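Local atomic coordinates of reticulocyte binding protein (Streptococcus agalactiae COH1, PDB entry 3FAW), a protein that probably hydrolyses the alpha-1,6 linkages of pullulan and related alpha-glucans as a secreted, cell-wall-attached enzyme of group B streptococci. Residues Tyr129-Asn134 with Val178-Gly183; Glu147-Ser152 with Lys182-Thr187; Pro406-Phe411 with His431-Arg436. All coordinates share one frame; numbering follows the deposited sequence. Where two conformers were deposited one is given.

From the N terminus, helix 122-129 runs into the loop 129-134, which meets the turn 178-183 in interaction 1 and so closes a loop containing strands 136-139, 146-151, 157-164 and most of 170-179. Interaction 2 opens inside that loop, at strand 146-151, and closes just beyond it on strand 184-189. The two therefore cross instead of nesting, and they share Lys182 and Gly183. Interaction 3 follows in series, closing a short loop between 406-411 and the start of helix 432-449. Trp151 packs on Tyr408, Tyr409 and Met433, and Arg436 bonds to the carbonyls of Tyr131 and Gly133, tying the antiparallel sheet and the loop that leads into it to the barrel domain.

Interaction 1: Tyr129-Asn134 with Val178-Gly183; sequences YAYSGN and VKNNKG
The Tyr131 ring meets Lys182 through its CD1 atom, 3.9 Å from Lys182 CB, and the two side chains cross at about a right angle. Over the centre of one ring face stands the Gly133 backbone, with Gly133 N 3.4 Å above the plane, while Asn134 O lies in plane at the edge. Having no side chain, Gly133 lets its chain fold back over the ring without colliding with the hydroxyl. Tyr131 CE1 also comes within 4.0 Å of Asn180 ND2, the amide being turned 62° from the ring. The second ring, that of Tyr129, has Asn181 O near its plane at the edge, 4.3 Å from CD1; its hydroxyl bonds to Gln120.

Tyr131 CG is anti to its backbone N (chi1 -175°), which puts it against Val184, with CD1 beside Lys182. Lysine suits this place because its first methylenes, CB and CG, lie against Tyr131 CD1, CD passes 3.8 Å from Ala130 O, and the end of the chain leads away. Between the backbones, Tyr129 O and Lys182 O are only 3.1 Å apart. Both are acceptors, so the approach is not itself a bond; Tyr129 O receives Trp151 NE1 instead.

The facing segment is held in shape from within. Gly183 N bonds to Asn180 O at 3.1 Å, and Asn180 OD1 takes a weak bond from Lys182 N as well as one from Val184 N, a use of the amide oxygen to which asparagine is well fitted. Gly183 then turns with a positive phi of 75°, readily adopted by glycine. This is a type I beta turn, linking strands 170-179 and 184-189 as a beta hairpin of the carbohydrate-binding module 48 domain.

Interaction 2: Glu147-Ser152 with Lys182-Thr187; sequences EASLWS and KGVWQT
The carbonyl oxygen of Lys182 lies beside the Trp151 indole. At Gly183 the carbonyl turns to Ser152 and accepts its N-H at 2.9 Å (Ser152 N to Gly183 O), approached almost straight along the C=O axis. Val184 opens the strand in a non-hydrogen-bonded pair with Trp151. Its two methyls divide the work: CG2 reaches Trp151 CD1 at the indole edge, 3.8 Å away, and CG1 touches Ser149 CB at 4.1 Å.

Trp185 pairs with Leu150 by two backbone bonds, Trp185 N to Leu150 O at 2.7 Å and Leu150 N to Trp185 O at 2.9 Å. With CG anti to its carbonyl carbon (chi1 -63°), the ring begins beside the backbone N. Its NE1 then donates to Ser152 O at 2.9 Å, in the plane of the indole but 41° above that of the carbonyl. Gln186 stretches beyond CG toward Ser149, and Gln186 NE2 donates to Ser149 OG at 3.1 Å (163° at the hydrogen), the hydroxyl oxygen lying in the plane of the amide. Thr187 closes the series, its O receiving Ala148 N at 3.1 Å.

Side chains alternate across the antiparallel sheet. Leu150 and Trp185 turn to Val158 and Ala148 to Met160, both on strand 157-164. Trp151 turns the other way, onto Tyr408. Chemically, the two tryptophans bury their carbon surface on different faces while each gives its N-H to a backbone carbonyl, Trp185 within the contact and Trp151 to Tyr129, so burial need not cost a polar partner.

Interaction 3: Pro406-Phe411 with His431-Arg436; sequences PNYYHF and HAMSRR
Set by their first torsions, Tyr408 CG lies anti to the backbone N (chi1 177°) and His431 CG lies beside its own N (chi1 -49°). The two side chains slide past each other in opposite directions, with the histidine edge toward the tyrosine face (centroids 5.7 Å apart). His431 ND1 donates to Tyr408 O nearly in line with the carbonyl; the modelled 2.5 Å is short, and the exact length doubtful. Phe411 extends the aromatic cluster, presenting its edge to the face of His431 in an offset edge-to-face pair.

His431 is the N-cap residue of helix 432-449, which lies in the chain between barrel strands 385-390 and 453-456 of the alpha-amylase-type TIM barrel. At this helix start the Tyr408 hydroxyl acts as an outside acceptor: Met433 N reaches Tyr408 OH at 2.7 Å and an almost straight 173°. The same hydroxyl also bonds to Asp126 of helix 122-129, while Met433 CB packs against Tyr408 CE2 at 3.8 Å. Serine suits the next position, being small enough to sit close to the loop: Ser434 OG donates to Tyr409 O at 2.7 Å, on a lone pair in the carbonyl plane.

Interaction 1: Tyr129-Asn134 with Val178-Gly183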
# COMPACT_ATOMS: atom_id res chain seq x y z
N TYR A 129 28.11 -9.34 -9.71
CA TYR A 129 27.45 -10.22 -8.74
C TYR A 129 25.96 -10.47 -8.95
O TYR A 129 25.38 -11.30 -8.25
CB TYR A 129 27.67 -9.70 -7.32
CG TYR A 129 29.10 -9.29 -7.04
CD1 TYR A 129 30.15 -10.17 -7.23
CD2 TYR A 129 29.40 -8.01 -6.57
CE1 TYR A 129 31.47 -9.80 -6.98
CE2 TYR A 129 30.70 -7.62 -6.32
CZ TYR A 129 31.73 -8.52 -6.52
OH TYR A 129 33.03 -8.15 -6.27
N ALA A 130 25.32 -9.77 -9.89
CA ALA A 130 23.90 -9.98 -10.16
C ALA A 130 23.63 -11.47 -10.33
O ALA A 130 24.30 -12.14 -11.12
CB ALA A 130 23.45 -9.20 -11.39
N TYR A 131 22.67 -11.99 -9.57
CA TYR A 131 22.43 -13.42 -9.46
C TYR A 131 20.98 -13.72 -9.79
O TYR A 131 20.08 -12.98 -9.39
CB TYR A 131 22.76 -13.88 -8.04
CG TYR A 131 22.67 -15.37 -7.79
CD1 TYR A 131 23.53 -16.25 -8.43
CD2 TYR A 131 21.74 -15.89 -6.89
CE1 TYR A 131 23.46 -17.63 -8.19
CE2 TYR A 131 21.66 -17.25 -6.64
CZ TYR A 131 22.52 -18.12 -7.29
OH TYR A 131 22.44 -19.47 -7.05
N SER A 132 20.75 -14.80 -10.53
CA SER A 132 19.41 -15.21 -10.95
C SER A 132 18.94 -16.54 -10.34
O SER A 132 17.83 -16.98 -10.61
CB SER A 132 19.35 -15.30 -12.48
OG SER A 132 19.67 -14.06 -13.08
N GLY A 133 19.77 -17.17 -9.51
CA GLY A 133 19.42 -18.46 -8.91
C GLY A 133 18.53 -18.33 -7.68
O GLY A 133 18.11 -17.24 -7.32
N ASN A 134 18.24 -19.46 -7.04
CA ASN A 134 17.38 -19.47 -5.87
C ASN A 134 18.04 -18.81 -4.66
O ASN A 134 19.23 -19.00 -4.41
CB ASN A 134 16.97 -20.91 -5.51
CG ASN A 134 15.88 -20.97 -4.45
OD1 ASN A 134 16.03 -21.62 -3.42
ND2 ASN A 134 14.77 -20.28 -4.70
N VAL A 178 29.71 -21.41 2.10
CA VAL A 178 30.74 -21.27 1.06
C VAL A 178 30.24 -20.35 -0.06
O VAL A 178 29.11 -20.49 -0.52
CB VAL A 178 31.10 -22.64 0.43
CG1 VAL A 178 32.10 -22.46 -0.72
CG2 VAL A 178 31.66 -23.58 1.49
N LYS A 179 31.10 -19.43 -0.50
CA LYS A 179 30.74 -18.41 -1.49
C LYS A 179 31.05 -18.86 -2.91
O LYS A 179 32.09 -19.47 -3.16
CB LYS A 179 31.52 -17.12 -1.20
CG LYS A 179 31.05 -15.91 -2.00
CD LYS A 179 31.96 -14.69 -1.80
CE LYS A 179 33.30 -14.86 -2.47
NZ LYS A 179 34.18 -13.67 -2.26
N ASN A 180 30.14 -18.56 -3.85
CA ASN A 180 30.38 -18.82 -5.27
C ASN A 180 30.83 -17.55 -6.02
O ASN A 180 31.03 -16.51 -5.40
CB ASN A 180 29.14 -19.45 -5.93
CG ASN A 180 27.98 -18.48 -6.09
OD1 ASN A 180 28.09 -17.28 -5.79
ND2 ASN A 180 26.85 -18.99 -6.57
N ASN A 181 30.98 -17.65 -7.34
CA ASN A 181 31.54 -16.55 -8.14
C ASN A 181 30.66 -15.29 -8.20
O ASN A 181 31.16 -14.20 -8.45
CB ASN A 181 31.86 -17.03 -9.56
CG ASN A 181 32.78 -16.07 -10.31
OD1 ASN A 181 32.43 -15.57 -11.38
ND2 ASN A 181 33.95 -15.82 -9.75
N LYS A 182 29.36 -15.46 -7.97
CA LYS A 182 28.42 -14.33 -7.97
C LYS A 182 28.17 -13.75 -6.57
O LYS A 182 27.24 -12.96 -6.38
CB LYS A 182 27.08 -14.75 -8.60
CG LYS A 182 27.18 -15.24 -10.04
CD LYS A 182 27.49 -14.12 -11.02
CE LYS A 182 27.87 -14.66 -12.39
NZ LYS A 182 29.18 -15.39 -12.36
N GLY A 183 29.00 -14.14 -5.60
CA GLY A 183 28.88 -13.66 -4.23
C GLY A 183 27.73 -14.26 -3.44
O GLY A 183 27.24 -13.64 -2.49

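Interaction 2: Glu147-Ser152 with Lys182-Thr187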
# COMPACT_ATOMS: atom_id res chain seq x y z
N GLU A 147 18.58 -26.70 2.06
CA GLU A 147 19.48 -26.00 1.13
C GLU A 147 19.31 -24.49 1.29
O GLU A 147 18.24 -23.95 1.01
CB GLU A 147 19.16 -26.38 -0.32
CG GLU A 147 19.34 -27.85 -0.65
CD GLU A 147 18.97 -28.18 -2.10
OE1 GLU A 147 18.71 -27.24 -2.89
OE2 GLU A 147 18.96 -29.38 -2.44
N ALA A 148 20.38 -23.82 1.71
CA ALA A 148 20.33 -22.39 2.04
C ALA A 148 21.23 -21.56 1.11
O ALA A 148 22.30 -22.01 0.71
CB ALA A 148 20.74 -22.17 3.49
N SER A 149 20.78 -20.35 0.80
CA SER A 149 21.52 -19.42 -0.05
C SER A 149 21.31 -17.99 0.43
O SER A 149 20.19 -17.59 0.72
CB SER A 149 21.06 -19.54 -1.51
OG SER A 149 21.67 -20.64 -2.16
N LEU A 150 22.41 -17.23 0.52
CA LEU A 150 22.39 -15.81 0.90
C LEU A 150 23.34 -15.02 0.00
O LEU A 150 24.52 -15.35 -0.11
CB LEU A 150 22.81 -15.63 2.36
CG LEU A 150 22.79 -14.18 2.88
CD1 LEU A 150 21.36 -13.74 3.18
CD2 LEU A 150 23.68 -14.02 4.11
N TRP A 151 22.82 -13.96 -0.62
CA TRP A 151 23.63 -13.10 -1.49
C TRP A 151 24.33 -12.02 -0.65
O TRP A 151 23.68 -11.26 0.06
CB TRP A 151 22.75 -12.45 -2.57
CG TRP A 151 23.49 -11.60 -3.56
CD1 TRP A 151 24.11 -12.02 -4.70
CD2 TRP A 151 23.66 -10.18 -3.50
NE1 TRP A 151 24.67 -10.94 -5.35
CE2 TRP A 151 24.41 -9.80 -4.63
CE3 TRP A 151 23.27 -9.19 -2.59
CZ2 TRP A 151 24.77 -8.48 -4.89
CZ3 TRP A 151 23.62 -7.87 -2.84
CH2 TRP A 151 24.37 -7.52 -3.99
N SER A 152 25.66 -11.97 -0.73
CA SER A 152 26.45 -11.00 0.05
C SER A 152 27.91 -10.94 -0.44
O SER A 152 28.81 -11.46 0.20
CB SER A 152 26.41 -11.36 1.55
OG SER A 152 27.03 -10.36 2.34
N LYS A 182 29.36 -15.46 -7.97
CA LYS A 182 28.42 -14.33 -7.97
C LYS A 182 28.17 -13.75 -6.57
O LYS A 182 27.24 -12.96 -6.38
CB LYS A 182 27.08 -14.75 -8.60
CG LYS A 182 27.18 -15.24 -10.04
CD LYS A 182 27.49 -14.12 -11.02
CE LYS A 182 27.87 -14.66 -12.39
NZ LYS A 182 29.18 -15.39 -12.36
N GLY A 183 29.00 -14.14 -5.60
CA GLY A 183 28.88 -13.66 -4.23
C GLY A 183 27.73 -14.26 -3.44
O GLY A 183 27.24 -13.64 -2.49
N VAL A 184 27.31 -15.47 -3.82
CA VAL A 184 26.21 -16.16 -3.15
C VAL A 184 26.75 -17.23 -2.19
O VAL A 184 27.37 -18.20 -2.61
CB VAL A 184 25.24 -16.83 -4.17
CG1 VAL A 184 24.13 -17.58 -3.44
CG2 VAL A 184 24.66 -15.78 -5.10
N TRP A 185 26.49 -17.03 -0.90
CA TRP A 185 26.95 -17.95 0.14
C TRP A 185 25.96 -19.09 0.30
O TRP A 185 24.76 -18.85 0.41
CB TRP A 185 27.13 -17.21 1.45
CG TRP A 185 28.18 -16.16 1.37
CD1 TRP A 185 28.04 -14.89 0.89
CD2 TRP A 185 29.55 -16.30 1.76
NE1 TRP A 185 29.24 -14.22 0.97
CE2 TRP A 185 30.18 -15.06 1.50
CE3 TRP A 185 30.31 -17.34 2.30
CZ2 TRP A 185 31.53 -14.84 1.77
CZ3 TRP A 185 31.65 -17.12 2.57
CH2 TRP A 185 32.25 -15.88 2.30
N GLN A 186 26.46 -20.32 0.33
CA GLN A 186 25.60 -21.51 0.32
C GLN A 186 26.06 -22.61 1.27
O GLN A 186 27.25 -22.76 1.55
CB GLN A 186 25.52 -22.08 -1.10
CG GLN A 186 25.08 -21.08 -2.15
CD GLN A 186 24.99 -21.69 -3.53
OE1 GLN A 186 25.98 -22.18 -4.06
NE2 GLN A 186 23.80 -21.66 -4.11
N THR A 187 25.09 -23.39 1.76
CA THR A 187 25.37 -24.64 2.46
C THR A 187 24.17 -25.58 2.39
O THR A 187 23.10 -25.22 1.91
CB THR A 187 25.74 -24.41 3.94
OG1 THR A 187 26.23 -25.63 4.51
CG2 THR A 187 24.54 -23.91 4.76

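Interaction 3: Pro406-Phe411 with His431-Arg436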
# COMPACT_ATOMS: atom_id res chain seq x y z
N PRO A 406 26.71 -3.61 2.34
CA PRO A 406 26.70 -2.16 2.41
C PRO A 406 26.76 -1.51 1.03
O PRO A 406 27.24 -2.12 0.07
CB PRO A 406 27.95 -1.83 3.23
CG PRO A 406 28.88 -2.96 2.96
CD PRO A 406 28.02 -4.17 2.72
N ASN A 407 26.26 -0.28 0.94
CA ASN A 407 26.33 0.49 -0.30
C ASN A 407 25.79 -0.29 -1.50
O ASN A 407 26.49 -0.48 -2.49
CB ASN A 407 27.77 0.94 -0.57
CG ASN A 407 28.48 1.46 0.67
OD1 ASN A 407 28.20 2.56 1.14
ND2 ASN A 407 29.39 0.66 1.20
N TYR A 408 24.55 -0.76 -1.41
CA TYR A 408 23.92 -1.42 -2.56
C TYR A 408 22.38 -1.41 -2.58
O TYR A 408 21.78 -0.89 -3.52
CB TYR A 408 24.39 -2.88 -2.71
CG TYR A 408 23.67 -3.53 -3.86
CD1 TYR A 408 24.14 -3.39 -5.16
CD2 TYR A 408 22.47 -4.21 -3.66
CE1 TYR A 408 23.47 -3.94 -6.23
CE2 TYR A 408 21.78 -4.76 -4.72
CZ TYR A 408 22.28 -4.62 -6.00
OH TYR A 408 21.60 -5.16 -7.07
N TYR A 409 21.77 -2.01 -1.57
CA TYR A 409 20.33 -2.30 -1.58
C TYR A 409 19.45 -1.05 -1.62
O TYR A 409 18.39 -1.05 -2.25
CB TYR A 409 19.93 -3.13 -0.36
CG TYR A 409 20.10 -4.63 -0.52
CD1 TYR A 409 19.31 -5.35 -1.41
CD2 TYR A 409 21.03 -5.33 0.25
CE1 TYR A 409 19.45 -6.72 -1.55
CE2 TYR A 409 21.18 -6.71 0.12
CZ TYR A 409 20.39 -7.39 -0.78
OH TYR A 409 20.52 -8.76 -0.91
N HIS A 410 19.89 0.00 -0.94
CA HIS A 410 19.10 1.22 -0.85
C HIS A 410 19.47 2.20 -1.96
O HIS A 410 20.57 2.13 -2.53
CB HIS A 410 19.30 1.88 0.51
CG HIS A 410 19.02 0.98 1.67
ND1 HIS A 410 20.01 0.53 2.52
CD2 HIS A 410 17.87 0.43 2.12
CE1 HIS A 410 19.48 -0.26 3.44
NE2 HIS A 410 18.18 -0.33 3.22
N PHE A 411 18.55 3.10 -2.28
CA PHE A 411 18.88 4.29 -3.06
C PHE A 411 19.94 5.05 -2.28
O PHE A 411 19.89 5.11 -1.05
CB PHE A 411 17.66 5.19 -3.29
CG PHE A 411 16.71 4.69 -4.35
CD1 PHE A 411 17.16 4.32 -5.61
CD2 PHE A 411 15.34 4.65 -4.10
CE1 PHE A 411 16.28 3.88 -6.59
CE2 PHE A 411 14.44 4.21 -5.07
CZ PHE A 411 14.92 3.83 -6.32
N HIS A 431 18.15 -1.20 -8.61
CA HIS A 431 19.31 -2.07 -8.39
C HIS A 431 18.84 -3.52 -8.49
O HIS A 431 17.81 -3.88 -7.93
CB HIS A 431 19.96 -1.78 -7.02
CG HIS A 431 20.22 -0.32 -6.77
ND1 HIS A 431 20.69 0.15 -5.56
CD2 HIS A 431 20.06 0.77 -7.56
CE1 HIS A 431 20.82 1.46 -5.62
NE2 HIS A 431 20.44 1.86 -6.83
N ALA A 432 19.61 -4.35 -9.19
CA ALA A 432 19.15 -5.68 -9.63
C ALA A 432 18.63 -6.60 -8.52
O ALA A 432 17.55 -7.19 -8.66
CB ALA A 432 20.27 -6.39 -10.41
N MET A 433 19.38 -6.74 -7.43
CA MET A 433 18.98 -7.65 -6.36
C MET A 433 17.90 -7.03 -5.47
O MET A 433 17.13 -7.75 -4.82
CB MET A 433 20.19 -8.09 -5.53
CG MET A 433 21.32 -8.72 -6.34
SD MET A 433 20.84 -10.13 -7.34
CE MET A 433 20.41 -9.34 -8.89
N SER A 434 17.83 -5.70 -5.44
CA SER A 434 16.73 -4.99 -4.78
C SER A 434 15.44 -5.13 -5.60
O SER A 434 14.36 -5.31 -5.04
CB SER A 434 17.06 -3.51 -4.61
OG SER A 434 18.18 -3.33 -3.75
N ARG A 435 15.57 -5.03 -6.92
CA ARG A 435 14.45 -5.31 -7.81
C ARG A 435 13.97 -6.76 -7.67
O ARG A 435 12.77 -7.01 -7.66
CB ARG A 435 14.81 -5.01 -9.27
CG ARG A 435 13.63 -5.12 -10.23
CD ARG A 435 14.01 -4.67 -11.62
NE ARG A 435 14.17 -3.22 -11.71
CZ ARG A 435 14.51 -2.57 -12.82
NH1 ARG A 435 14.75 -3.23 -13.95
NH2 ARG A 435 14.62 -1.25 -12.80
N ARG A 436 14.91 -7.69 -7.53
CA ARG A 436 14.57 -9.10 -7.28
C ARG A 436 13.72 -9.29 -6.03
O ARG A 436 12.75 -10.06 -6.04
CB ARG A 436 15.82 -9.97 -7.17
CG ARG A 436 16.36 -10.48 -8.50
CD ARG A 436 17.22 -11.72 -8.30
NE ARG A 436 16.43 -12.85 -7.81
CZ ARG A 436 16.93 -14.03 -7.43
NH1 ARG A 436 18.23 -14.26 -7.47
NH2 ARG A 436 16.11 -14.98 -7.00